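Local atomic coordinates of necrotic enteritis toxin B (Clostridium perfringens, PDB entry 4I0N), a protein that forms pores in target-cell membranes as a secreted toxin, probably by assembling into an oligomeric beta-barrel as its alpha-hemolysin relatives do. Residues K35-T40 and T268-E273; M79-T84 and G261-S266; E83-N88 and S213-G218; I147-E150 and R155-Q158; A166-K171 and P222-A227. All coordinates share one frame; numbering follows the deposited sequence.

Contact 1 of 5, residues K35-T40 and T268-E273; sequences KGWKAT and TSEYNE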
# COMPACT_ATOMS: atom_id res chain seq x y z
N LYS A 35 6.66 7.21 -13.43
CA LYS A 35 5.29 7.26 -13.99
C LYS A 35 4.22 7.60 -12.95
O LYS A 35 3.04 7.20 -13.08
CB LYS A 35 4.96 5.95 -14.73
CG LYS A 35 5.79 5.77 -16.01
CD LYS A 35 5.10 4.91 -17.05
CE LYS A 35 5.27 3.43 -16.73
N GLY A 36 4.61 8.36 -11.93
CA GLY A 36 3.67 8.81 -10.92
C GLY A 36 3.56 7.88 -9.73
O GLY A 36 2.88 8.20 -8.75
N TRP A 37 4.21 6.71 -9.82
CA TRP A 37 4.28 5.77 -8.72
C TRP A 37 5.48 6.17 -7.88
O TRP A 37 6.56 6.37 -8.42
CB TRP A 37 4.50 4.34 -9.24
CG TRP A 37 3.38 3.84 -10.12
CD1 TRP A 37 2.81 4.48 -11.19
CD2 TRP A 37 2.74 2.57 -10.02
NE1 TRP A 37 1.84 3.69 -11.76
CE2 TRP A 37 1.78 2.51 -11.05
CE3 TRP A 37 2.89 1.48 -9.16
CZ2 TRP A 37 0.96 1.38 -11.25
CZ3 TRP A 37 2.09 0.35 -9.36
CH2 TRP A 37 1.13 0.32 -10.40
N LYS A 38 5.28 6.30 -6.57
CA LYS A 38 6.31 6.89 -5.69
C LYS A 38 6.58 6.01 -4.48
O LYS A 38 5.67 5.46 -3.89
CB LYS A 38 5.83 8.25 -5.19
CG LYS A 38 5.49 9.22 -6.29
CD LYS A 38 4.96 10.55 -5.72
CE LYS A 38 4.49 11.48 -6.85
NZ LYS A 38 3.32 10.87 -7.56
N ALA A 39 7.85 5.90 -4.10
CA ALA A 39 8.23 5.21 -2.86
C ALA A 39 9.26 6.03 -2.13
O ALA A 39 10.35 6.32 -2.69
CB ALA A 39 8.80 3.85 -3.16
N THR A 40 8.93 6.38 -0.88
CA THR A 40 9.89 7.01 0.02
C THR A 40 10.11 6.06 1.17
O THR A 40 9.15 5.67 1.85
CB THR A 40 9.35 8.35 0.55
OG1 THR A 40 9.24 9.28 -0.53
CG2 THR A 40 10.31 8.94 1.62
N THR A 268 -5.29 -6.62 -18.10
CA THR A 268 -4.02 -6.00 -17.79
C THR A 268 -3.98 -5.63 -16.30
O THR A 268 -5.02 -5.43 -15.67
CB THR A 268 -3.84 -4.70 -18.62
OG1 THR A 268 -4.98 -3.85 -18.42
CG2 THR A 268 -3.73 -5.03 -20.13
N SER A 269 -2.77 -5.56 -15.75
CA SER A 269 -2.54 -4.95 -14.44
C SER A 269 -1.24 -4.16 -14.54
O SER A 269 -0.53 -4.22 -15.56
CB SER A 269 -2.46 -6.02 -13.32
OG SER A 269 -1.36 -6.90 -13.51
N GLU A 270 -0.92 -3.38 -13.51
CA GLU A 270 0.34 -2.64 -13.58
C GLU A 270 1.23 -2.95 -12.41
O GLU A 270 0.76 -3.32 -11.35
CB GLU A 270 0.09 -1.14 -13.71
CG GLU A 270 -0.49 -0.79 -15.07
CD GLU A 270 -0.52 0.72 -15.32
OE1 GLU A 270 -1.48 1.18 -15.98
OE2 GLU A 270 0.40 1.43 -14.84
N TYR A 271 2.54 -2.84 -12.64
CA TYR A 271 3.52 -3.25 -11.63
C TYR A 271 4.74 -2.35 -11.69
O TYR A 271 5.25 -2.08 -12.77
CB TYR A 271 3.95 -4.68 -11.91
CG TYR A 271 5.00 -5.22 -10.96
CD1 TYR A 271 4.64 -5.95 -9.83
CD2 TYR A 271 6.36 -5.01 -11.21
CE1 TYR A 271 5.61 -6.46 -8.96
CE2 TYR A 271 7.34 -5.50 -10.33
CZ TYR A 271 6.96 -6.23 -9.23
OH TYR A 271 7.94 -6.71 -8.38
N ASN A 272 5.22 -1.91 -10.53
CA ASN A 272 6.49 -1.16 -10.48
C ASN A 272 7.18 -1.51 -9.18
O ASN A 272 6.52 -1.66 -8.17
CB ASN A 272 6.23 0.35 -10.54
CG ASN A 272 5.76 0.80 -11.92
OD1 ASN A 272 4.58 1.10 -12.14
ND2 ASN A 272 6.69 0.82 -12.88
N GLU A 273 8.51 -1.62 -9.20
CA GLU A 273 9.23 -1.91 -7.98
C GLU A 273 10.42 -0.95 -7.78
O GLU A 273 10.92 -0.35 -8.74
CB GLU A 273 9.68 -3.36 -7.92
CG GLU A 273 10.64 -3.75 -9.02
CD GLU A 273 11.25 -5.12 -8.78
OE1 GLU A 273 10.50 -6.07 -8.53
OE2 GLU A 273 12.49 -5.23 -8.85
O HOH W 1 -0.36 3.72 -13.78

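Contact 2 of 5, residues M79-T84 and G261-S266; sequences MKWPET and GTNKLS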
# COMPACT_ATOMS: atom_id res chain seq x y z
N MET A 79 -15.40 1.42 -17.97
CA MET A 79 -14.62 2.10 -16.94
C MET A 79 -13.61 1.13 -16.36
O MET A 79 -14.00 0.13 -15.73
CB MET A 79 -15.57 2.61 -15.84
CG MET A 79 -14.83 3.19 -14.61
SD MET A 79 -16.06 3.77 -13.42
CE MET A 79 -15.13 3.77 -11.89
N LYS A 80 -12.33 1.40 -16.59
CA LYS A 80 -11.27 0.64 -15.95
C LYS A 80 -10.97 1.28 -14.59
O LYS A 80 -10.77 2.50 -14.50
CB LYS A 80 -10.01 0.62 -16.82
CG LYS A 80 -8.92 -0.27 -16.22
CD LYS A 80 -7.68 -0.32 -17.08
CE LYS A 80 -6.87 0.99 -17.03
NZ LYS A 80 -6.19 1.20 -15.71
N TRP A 81 -10.88 0.46 -13.54
CA TRP A 81 -10.77 1.00 -12.18
C TRP A 81 -9.94 0.02 -11.33
O TRP A 81 -9.84 -1.15 -11.68
CB TRP A 81 -12.17 1.24 -11.59
CG TRP A 81 -12.99 -0.01 -11.42
CD1 TRP A 81 -13.65 -0.71 -12.40
CD2 TRP A 81 -13.19 -0.72 -10.21
NE1 TRP A 81 -14.27 -1.81 -11.84
CE2 TRP A 81 -13.98 -1.86 -10.51
CE3 TRP A 81 -12.75 -0.52 -8.88
CZ2 TRP A 81 -14.37 -2.79 -9.53
CZ3 TRP A 81 -13.15 -1.43 -7.90
CH2 TRP A 81 -13.96 -2.55 -8.24
N PRO A 82 -9.30 0.53 -10.25
CA PRO A 82 -8.43 -0.34 -9.45
C PRO A 82 -9.20 -1.09 -8.37
O PRO A 82 -9.80 -0.48 -7.48
CB PRO A 82 -7.44 0.66 -8.83
CG PRO A 82 -8.25 1.89 -8.64
CD PRO A 82 -9.16 1.95 -9.88
N GLU A 83 -9.20 -2.41 -8.48
CA GLU A 83 -9.96 -3.22 -7.54
C GLU A 83 -9.10 -3.61 -6.35
O GLU A 83 -9.62 -3.74 -5.24
CB GLU A 83 -10.59 -4.44 -8.24
CG GLU A 83 -11.55 -5.26 -7.34
CD GLU A 83 -10.84 -6.27 -6.46
OE1 GLU A 83 -9.65 -6.59 -6.72
OE2 GLU A 83 -11.48 -6.75 -5.49
N THR A 84 -7.79 -3.80 -6.57
CA THR A 84 -6.84 -4.13 -5.49
C THR A 84 -5.50 -3.42 -5.70
O THR A 84 -4.91 -3.50 -6.79
CB THR A 84 -6.58 -5.69 -5.34
OG1 THR A 84 -7.80 -6.35 -4.94
CG2 THR A 84 -5.50 -5.96 -4.26
N GLY A 261 -25.10 -3.46 -16.41
CA GLY A 261 -23.66 -3.37 -16.06
C GLY A 261 -23.06 -4.73 -15.80
O GLY A 261 -23.75 -5.64 -15.33
N THR A 262 -21.77 -4.89 -16.11
CA THR A 262 -21.03 -6.12 -15.85
C THR A 262 -19.66 -5.68 -15.35
O THR A 262 -19.05 -4.79 -15.95
CB THR A 262 -20.83 -6.97 -17.14
OG1 THR A 262 -22.10 -7.19 -17.77
CG2 THR A 262 -20.26 -8.35 -16.81
N ASN A 263 -19.19 -6.28 -14.26
CA ASN A 263 -17.81 -6.06 -13.83
C ASN A 263 -16.97 -7.33 -14.07
O ASN A 263 -17.41 -8.44 -13.77
CB ASN A 263 -17.75 -5.68 -12.35
CG ASN A 263 -16.38 -5.19 -11.94
OD1 ASN A 263 -15.93 -4.14 -12.41
ND2 ASN A 263 -15.69 -5.95 -11.08
N LYS A 264 -15.77 -7.15 -14.60
CA LYS A 264 -14.88 -8.29 -14.77
C LYS A 264 -13.45 -7.88 -14.48
O LYS A 264 -13.12 -6.70 -14.44
CB LYS A 264 -14.99 -8.86 -16.19
CG LYS A 264 -14.61 -7.88 -17.29
N LEU A 265 -12.59 -8.88 -14.30
CA LEU A 265 -11.16 -8.64 -14.21
C LEU A 265 -10.63 -8.05 -15.52
O LEU A 265 -11.00 -8.52 -16.61
CB LEU A 265 -10.43 -9.95 -13.92
CG LEU A 265 -8.95 -9.89 -13.57
CD1 LEU A 265 -8.65 -9.02 -12.31
CD2 LEU A 265 -8.40 -11.33 -13.41
N SER A 266 -9.79 -7.02 -15.43
CA SER A 266 -9.14 -6.50 -16.64
C SER A 266 -8.12 -7.52 -17.11
O SER A 266 -7.57 -8.27 -16.29
CB SER A 266 -8.40 -5.19 -16.35
OG SER A 266 -9.28 -4.21 -15.85

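Contact 3 of 5, residues E83-N88 and S213-G218; sequences ETYRIN and STLISG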
# COMPACT_ATOMS: atom_id res chain seq x y z
N GLU A 83 -9.20 -2.41 -8.48
CA GLU A 83 -9.96 -3.22 -7.54
C GLU A 83 -9.10 -3.61 -6.35
O GLU A 83 -9.62 -3.74 -5.24
CB GLU A 83 -10.59 -4.44 -8.24
CG GLU A 83 -11.55 -5.26 -7.34
CD GLU A 83 -10.84 -6.27 -6.46
OE1 GLU A 83 -9.65 -6.59 -6.72
OE2 GLU A 83 -11.48 -6.75 -5.49
N THR A 84 -7.79 -3.80 -6.57
CA THR A 84 -6.84 -4.13 -5.49
C THR A 84 -5.50 -3.42 -5.70
O THR A 84 -4.91 -3.50 -6.79
CB THR A 84 -6.58 -5.69 -5.34
OG1 THR A 84 -7.80 -6.35 -4.94
CG2 THR A 84 -5.50 -5.96 -4.26
N TYR A 85 -5.02 -2.75 -4.65
CA TYR A 85 -3.62 -2.36 -4.61
C TYR A 85 -2.85 -3.36 -3.71
O TYR A 85 -3.23 -3.58 -2.58
CB TYR A 85 -3.47 -0.98 -4.01
CG TYR A 85 -4.12 0.14 -4.78
CD1 TYR A 85 -3.38 0.90 -5.70
CD2 TYR A 85 -5.46 0.48 -4.55
CE1 TYR A 85 -3.96 1.98 -6.39
CE2 TYR A 85 -6.06 1.56 -5.25
CZ TYR A 85 -5.30 2.29 -6.16
OH TYR A 85 -5.87 3.36 -6.83
N ARG A 86 -1.75 -3.92 -4.22
CA ARG A 86 -0.90 -4.81 -3.44
C ARG A 86 0.46 -4.18 -3.21
O ARG A 86 1.10 -3.66 -4.15
CB ARG A 86 -0.71 -6.14 -4.15
CG ARG A 86 0.17 -7.11 -3.32
CD ARG A 86 0.15 -8.51 -3.91
NE ARG A 86 -1.16 -9.11 -3.74
CZ ARG A 86 -1.54 -10.29 -4.24
NH1 ARG A 86 -0.69 -11.02 -4.96
NH2 ARG A 86 -2.77 -10.74 -4.02
N ILE A 87 0.90 -4.22 -1.95
CA ILE A 87 2.19 -3.64 -1.58
C ILE A 87 2.99 -4.77 -0.96
O ILE A 87 2.56 -5.37 0.02
CB ILE A 87 2.03 -2.44 -0.60
CG1 ILE A 87 1.43 -1.22 -1.31
CG2 ILE A 87 3.40 -2.04 0.05
CD1 ILE A 87 -0.07 -1.16 -1.31
N ASN A 88 4.16 -5.07 -1.53
CA ASN A 88 5.05 -6.06 -0.94
C ASN A 88 6.31 -5.34 -0.50
O ASN A 88 6.85 -4.52 -1.26
CB ASN A 88 5.43 -7.14 -1.94
CG ASN A 88 4.25 -7.90 -2.51
OD1 ASN A 88 3.24 -8.13 -1.85
ND2 ASN A 88 4.39 -8.32 -3.75
N SER A 213 -14.74 6.88 -4.35
CA SER A 213 -13.62 6.87 -3.43
C SER A 213 -12.41 7.52 -4.09
O SER A 213 -12.17 7.33 -5.28
CB SER A 213 -13.25 5.43 -3.08
OG SER A 213 -11.97 5.40 -2.48
N THR A 214 -11.65 8.28 -3.31
CA THR A 214 -10.39 8.86 -3.81
C THR A 214 -9.39 7.79 -4.27
O THR A 214 -8.54 8.07 -5.11
CB THR A 214 -9.72 9.79 -2.77
OG1 THR A 214 -9.42 9.06 -1.57
CG2 THR A 214 -10.62 10.93 -2.44
N LEU A 215 -9.49 6.56 -3.76
CA LEU A 215 -8.64 5.45 -4.23
C LEU A 215 -8.98 5.03 -5.66
O LEU A 215 -8.17 4.41 -6.36
CB LEU A 215 -8.73 4.25 -3.27
CG LEU A 215 -7.72 4.25 -2.13
CD1 LEU A 215 -7.89 5.44 -1.14
CD2 LEU A 215 -7.83 2.91 -1.35
N ILE A 216 -10.18 5.38 -6.10
CA ILE A 216 -10.58 5.12 -7.50
C ILE A 216 -10.36 6.35 -8.39
O ILE A 216 -9.82 6.25 -9.50
CB ILE A 216 -12.03 4.59 -7.56
CG1 ILE A 216 -12.07 3.20 -6.90
CG2 ILE A 216 -12.56 4.52 -9.01
CD1 ILE A 216 -13.48 2.68 -6.60
N SER A 217 -10.77 7.51 -7.91
CA SER A 217 -10.62 8.73 -8.73
C SER A 217 -9.17 9.19 -8.83
O SER A 217 -8.76 9.72 -9.85
CB SER A 217 -11.50 9.84 -8.17
OG SER A 217 -11.09 10.18 -6.86
N GLY A 218 -8.37 8.95 -7.80
CA GLY A 218 -7.02 9.49 -7.75
C GLY A 218 -5.93 8.43 -7.63
O GLY A 218 -5.04 8.35 -8.46

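Contact 4 of 5, residues I147-E150 and R155-Q158; sequences ISYE and RTIQ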
# COMPACT_ATOMS: atom_id res chain seq x y z
N ILE A 147 2.21 5.25 11.33
CA ILE A 147 1.68 5.25 9.97
C ILE A 147 0.27 5.81 9.96
O ILE A 147 -0.44 5.77 10.96
CB ILE A 147 1.65 3.84 9.32
CG1 ILE A 147 0.68 2.93 10.09
CG2 ILE A 147 3.07 3.26 9.23
CD1 ILE A 147 0.20 1.73 9.30
N SER A 148 -0.14 6.33 8.80
CA SER A 148 -1.46 6.91 8.64
C SER A 148 -1.81 6.92 7.17
O SER A 148 -1.04 7.43 6.34
CB SER A 148 -1.49 8.36 9.16
OG SER A 148 -2.72 8.99 8.84
N TYR A 149 -2.96 6.35 6.83
CA TYR A 149 -3.52 6.54 5.49
C TYR A 149 -5.01 6.35 5.49
O TYR A 149 -5.57 5.82 6.44
CB TYR A 149 -2.85 5.62 4.44
CG TYR A 149 -3.03 4.14 4.66
CD1 TYR A 149 -4.20 3.47 4.21
CD2 TYR A 149 -2.04 3.39 5.30
CE1 TYR A 149 -4.32 2.07 4.36
CE2 TYR A 149 -2.17 2.00 5.47
CZ TYR A 149 -3.31 1.35 5.01
OH TYR A 149 -3.42 -0.01 5.18
N GLU A 150 -5.66 6.85 4.45
CA GLU A 150 -7.09 6.64 4.28
C GLU A 150 -7.38 5.63 3.15
O GLU A 150 -6.63 5.53 2.15
CB GLU A 150 -7.82 7.97 4.07
CG GLU A 150 -7.54 8.61 2.74
CD GLU A 150 -8.35 9.87 2.50
OE1 GLU A 150 -9.35 10.11 3.21
OE2 GLU A 150 -7.95 10.62 1.58
N ARG A 155 -10.57 -2.09 2.10
CA ARG A 155 -10.03 -2.62 3.36
C ARG A 155 -8.58 -3.02 3.16
O ARG A 155 -8.16 -3.25 2.02
CB ARG A 155 -10.84 -3.83 3.84
CG ARG A 155 -10.90 -4.96 2.83
CD ARG A 155 -11.39 -6.28 3.47
NE ARG A 155 -12.57 -6.09 4.28
CZ ARG A 155 -13.82 -6.39 3.90
NH1 ARG A 155 -14.05 -6.90 2.69
NH2 ARG A 155 -14.84 -6.16 4.73
N THR A 156 -7.83 -3.10 4.25
CA THR A 156 -6.44 -3.52 4.21
C THR A 156 -6.35 -4.93 4.81
O THR A 156 -6.86 -5.17 5.91
CB THR A 156 -5.55 -2.60 5.04
OG1 THR A 156 -5.55 -1.31 4.42
CG2 THR A 156 -4.10 -3.15 5.12
N ILE A 157 -5.74 -5.84 4.06
CA ILE A 157 -5.55 -7.22 4.53
C ILE A 157 -4.05 -7.46 4.53
O ILE A 157 -3.42 -7.42 3.47
CB ILE A 157 -6.24 -8.24 3.60
CG1 ILE A 157 -7.75 -7.91 3.49
CG2 ILE A 157 -5.98 -9.69 4.07
CD1 ILE A 157 -8.42 -8.48 2.25
N GLN A 158 -3.45 -7.67 5.70
CA GLN A 158 -2.04 -8.09 5.68
C GLN A 158 -1.99 -9.57 5.29
O GLN A 158 -2.37 -10.43 6.08
CB GLN A 158 -1.30 -7.82 6.99
CG GLN A 158 0.21 -8.12 6.84
CD GLN A 158 1.06 -7.70 8.03
OE1 GLN A 158 0.71 -7.98 9.18
NE2 GLN A 158 2.20 -7.06 7.75

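Contact 5 of 5, residues A166-K171 and P222-A227; sequences ASWDIK and PNMALA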
# COMPACT_ATOMS: atom_id res chain seq x y z
N ALA A 166 6.67 -8.72 3.99
CA ALA A 166 5.44 -8.19 4.55
C ALA A 166 4.63 -7.77 3.33
O ALA A 166 5.15 -7.10 2.43
CB ALA A 166 5.74 -6.97 5.42
N SER A 167 3.38 -8.20 3.28
CA SER A 167 2.56 -7.89 2.12
C SER A 167 1.14 -7.51 2.54
O SER A 167 0.62 -8.09 3.48
CB SER A 167 2.52 -9.08 1.18
OG SER A 167 1.69 -8.78 0.06
N TRP A 168 0.55 -6.56 1.83
CA TRP A 168 -0.77 -6.03 2.13
C TRP A 168 -1.58 -5.90 0.85
O TRP A 168 -1.07 -5.40 -0.15
CB TRP A 168 -0.68 -4.64 2.74
CG TRP A 168 0.03 -4.56 4.05
CD1 TRP A 168 -0.53 -4.67 5.30
CD2 TRP A 168 1.43 -4.35 4.26
NE1 TRP A 168 0.44 -4.54 6.27
CE2 TRP A 168 1.65 -4.34 5.66
CE3 TRP A 168 2.53 -4.16 3.39
CZ2 TRP A 168 2.93 -4.11 6.23
CZ3 TRP A 168 3.80 -3.97 3.96
CH2 TRP A 168 3.98 -3.94 5.36
N ASP A 169 -2.83 -6.35 0.90
CA ASP A 169 -3.79 -6.03 -0.15
C ASP A 169 -4.74 -4.98 0.37
O ASP A 169 -5.30 -5.12 1.46
CB ASP A 169 -4.60 -7.27 -0.54
CG ASP A 169 -3.87 -8.14 -1.53
OD1 ASP A 169 -2.79 -7.73 -2.01
OD2 ASP A 169 -4.37 -9.23 -1.82
N ILE A 170 -4.87 -3.90 -0.39
CA ILE A 170 -5.87 -2.89 -0.10
C ILE A 170 -6.93 -3.12 -1.17
O ILE A 170 -6.75 -2.79 -2.36
CB ILE A 170 -5.28 -1.46 -0.08
CG1 ILE A 170 -4.37 -1.29 1.15
CG2 ILE A 170 -6.40 -0.39 -0.07
CD1 ILE A 170 -3.00 -1.91 1.00
N LYS A 171 -8.03 -3.72 -0.73
CA LYS A 171 -8.98 -4.34 -1.66
C LYS A 171 -10.34 -3.67 -1.55
O LYS A 171 -10.82 -3.37 -0.47
CB LYS A 171 -9.12 -5.85 -1.36
CG LYS A 171 -10.00 -6.61 -2.34
CD LYS A 171 -9.97 -8.13 -1.98
CE LYS A 171 -10.92 -8.96 -2.88
NZ LYS A 171 -10.51 -8.99 -4.34
N PRO A 222 -0.02 4.61 0.13
CA PRO A 222 0.31 3.66 1.18
C PRO A 222 1.26 4.24 2.24
O PRO A 222 2.09 5.11 1.93
CB PRO A 222 0.98 2.51 0.42
CG PRO A 222 1.58 3.18 -0.81
CD PRO A 222 0.52 4.21 -1.18
N ASN A 223 1.11 3.76 3.47
CA ASN A 223 2.04 4.11 4.56
C ASN A 223 2.08 2.87 5.43
O ASN A 223 1.08 2.53 6.08
CB ASN A 223 1.55 5.35 5.34
CG ASN A 223 2.61 5.91 6.33
OD1 ASN A 223 2.25 6.73 7.19
ND2 ASN A 223 3.88 5.50 6.21
N MET A 224 3.20 2.17 5.39
CA MET A 224 3.40 0.97 6.17
C MET A 224 4.73 1.11 6.87
O MET A 224 5.56 1.92 6.48
CB MET A 224 3.41 -0.31 5.31
CG MET A 224 2.07 -0.70 4.75
SD MET A 224 1.65 0.21 3.23
CE MET A 224 0.01 -0.46 2.91
N ALA A 225 4.96 0.32 7.90
CA ALA A 225 6.23 0.41 8.62
C ALA A 225 6.67 -0.95 9.11
O ALA A 225 5.85 -1.85 9.32
CB ALA A 225 6.13 1.41 9.78
N LEU A 226 7.98 -1.10 9.30
CA LEU A 226 8.46 -2.35 9.84
C LEU A 226 9.70 -2.17 10.68
O LEU A 226 10.28 -1.07 10.72
CB LEU A 226 8.69 -3.36 8.71
CG LEU A 226 9.68 -3.02 7.61
CD1 LEU A 226 11.11 -3.04 8.14
CD2 LEU A 226 9.50 -4.07 6.50
N ALA A 227 10.09 -3.23 11.39
CA ALA A 227 11.34 -3.24 12.13
C ALA A 227 12.19 -4.34 11.53
O ALA A 227 11.72 -5.49 11.40
CB ALA A 227 11.09 -3.52 13.63

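Contact 1 of 5, residues K35-T40 and T268-E273
In the beta sandwich of this alpha-hemolysin-fold toxin, the indole of Trp37 reaches across from one sheet to Asn272 and Glu270 on the other. The amide oxygen of Asn272 stands over the middle of the indole, with OD1 only 3.2 Å from Trp37 CD2. Ring and amide planes are steeply inclined, 68° apart, so the oxygen tip rather than the amide face meets the pi surface. Asn272 CB lies on the same ring, 3.8 Å from Trp37 CE3. Strands 37-40 and 268-273 approach to 8.5 Å at their axes, 30° from parallel, as strands of two facing sheets do, and a long aromatic side chain suits such a gap. Trp37 touches Tyr243, Arg245, Ile64 and Pro65 besides, drawing on both sheets. Glu270 works along the benzo end of the indole: its CB sits 3.6 Å from Trp37 CZ2. Its chain is extended beyond CG and takes the carboxylate alongside the indole, the two planes 22° apart. One water then bridges the polar ends, accepting from Trp37 NE1 at 3.0 Å and donating to Glu270 OE2 at 2.6 Å. The other carboxylate oxygen, OE1, forms a salt bridge with Arg245, which would favour a charged glutamate despite the nearness of Asp67.

Contact 2 of 5, residues M79-T84 and G261-S266
Trp81 presents the edge of its indole to the amide of Asn263; the side chains cross at roughly a right angle and the two flat groups are turned 42° apart. The indole N-H finds the amide oxygen in the ring plane, with Trp81 NE1 2.9 Å from Asn263 OD1 and an N-H...O angle of 151°. Asn263 CG stands anti to its own backbone nitrogen (chi1 -169°), which extends the amide toward the tryptophan, while the benzo atom Trp81 CZ2 runs 3.8 Å from Asn263 ND2. That ND2 is held by Asn248, fixing which end of the amide faces the indole. Phe193 and Phe172 meet the Trp81 ring edge-to-face, giving the buried indole aromatic neighbours. A looser touch lies nearby, Lys80 CG to Ser266 OG at 4.0 Å; the serine hydroxyl bonds to Asp249, and the lysine ammonium turns to Asp67 and Asp247. Both strands pair with strand 236-255, so the contact spans the breadth of one intervening strand, and just beyond it Glu83 and Thr84 form a classic beta bulge opposite Phe246, with Thr84 OG1 bonded to Glu83 OE1. Tryptophan thus suits its place twice over: its rings fill an aromatic pocket, while its single N-H gains an uncharged acceptor whose orientation a second asparagine sets.

Contact 3 of 5, residues E83-N88 and S213-G218
The phenol of Tyr85 donates to the backbone oxygen of Leu215, OH to O 2.6 Å, a short bond joining a long beta strand to a one-turn helix. The hydroxyl approaches in the carbonyl plane at a C=O...O angle of 153°, and the carbonyl oxygen in turn lies in the plane of the tyrosine ring, at its edge. Tyr85 CG is set anti to its carbonyl carbon (chi1 -63°), and the ring spans the space between strand and helix lengthwise, so that only its far end meets the turn. Apolar packing is slight by comparison: ring atom Tyr85 CE2 comes to 4.3 Å from Leu215 CB. The ring of Phe220 meets that of Tyr85 at an inclined angle. Serine suits the start of the helix: the short side chain of Ser213 lets OG accept from Leu215 N, 3.0 Å away, while OG also bonds to Pro152 O. The backbone oxygen of Ser213 accepts from both Ile216 N and Ser217 N, the first at 2.9 Å, the bonds that define the single turn. Gly218 is the first residue to leave helical geometry. The serine N-cap is characteristic of a helix start; the tyrosine bond is one of the links, with Leu215 packing on Ile170 and Phe154, that tie this lone turn to the sheet before strand 219-231.

Contact 4 of 5, residues I147-E150 and R155-Q158
Tyr149 reaches Thr156 from the strand at the edge of a small three-stranded sheet, probably the folded prestem that, as in related leukocidins, packs on the cap sandwich before a pore forms. From CB, which points toward the strand of Thr156, CG takes the position between backbone N and carbonyl carbon (chi1 63°), sending the ring toward Thr156. Along one flank, the CD2 edge of the ring passes close to the backbone of Asn223 on strand 219-231. Phe220 meets the ring edge-to-face, and Pro105, Val114 and Met224 also touch this side chain, so the aromatic body is well buried. On the other flank, Tyr149 CE1 stands 3.6 Å from Thr156 OG1. The hydroxyl at the tip then does the bonding: Tyr149 OH donates to Thr156 OG1 at 2.6 Å, with the threonine oxygen in the ring plane. Threonine suits this site because it offers a polar and an apolar branch side by side; its hydroxyl accepts from the phenol and is also bonded to Gln151 OE1, an acceptor, giving a short relay from ring to amide that leaves neither buried hydroxyl without a partner. The threonine methyl makes a close van der Waals contact with the same phenol oxygen, Thr156 CG2 3.2 Å from Tyr149 OH.

Contact 5 of 5, residues A166-K171 and P222-A227
The indole of Trp168 carries Met224 on one face and, at its edge, gives its N-H to the carbonyl oxygen of Pro105. Met224 CG lies almost exactly over the six-membered ring of Trp168, 3.5 Å from the centroid and 2° off the normal, a CH-pi contact squarely over the face. Beside it, Met224 CB rests 3.7 Å from Trp168 CH2; the two side chains lie alongside each other, pointing in opposite directions. A bend at chi2 (82°) then swings the sulfur round: Met224 SD is 4.8 Å from the same Trp168 centroid and oblique to it, a Met-aromatic contact at longer range. Beyond the sulfur, the methyl leaves the ring and meets the neighbouring isoleucine tip to tip, with Met224 CE 3.8 Å from Ile170 CD1. Trp168 and Ile170 both point inward from strand 165-172 in the larger curled sheet, and Met224 comes from strand 219-231 in the six-stranded one, so the three knit the two layers of the beta sandwich. Tyr149 and Thr156 continue this core, on Met224 and Ile170 respectively. Methionine fits because its flexible, polarisable chain can follow a flat aromatic face and still reach a second apolar group; with the single indole N-H satisfied at the edge, cohesion between the layers here depends on dispersion and CH-pi attraction rather than on polar bonds.

Overall arrangement
Contacts 3, 4 and 5 are buried near the centre of the chain, whereas contacts 1 and 2 are only partly so. The innermost, contact 5, is wholly apolar across its segments and touches contact 4 through backbone pairing of strands 154-162 and 165-172; like contact 1, it joins the two sheets of the sandwich. Contacts 3 and 4 instead each rest on a buried tyrosine hydroxyl, one given to a helix carbonyl and the other to a threonine. Strand 76-92 serves both 2 and 3, sharing Glu83 and Thr84; strand 258-279 serves both 1 and 2. In these two the indole N-H groups are used differently: through a water in contact 1, directly to an amide in contact 2.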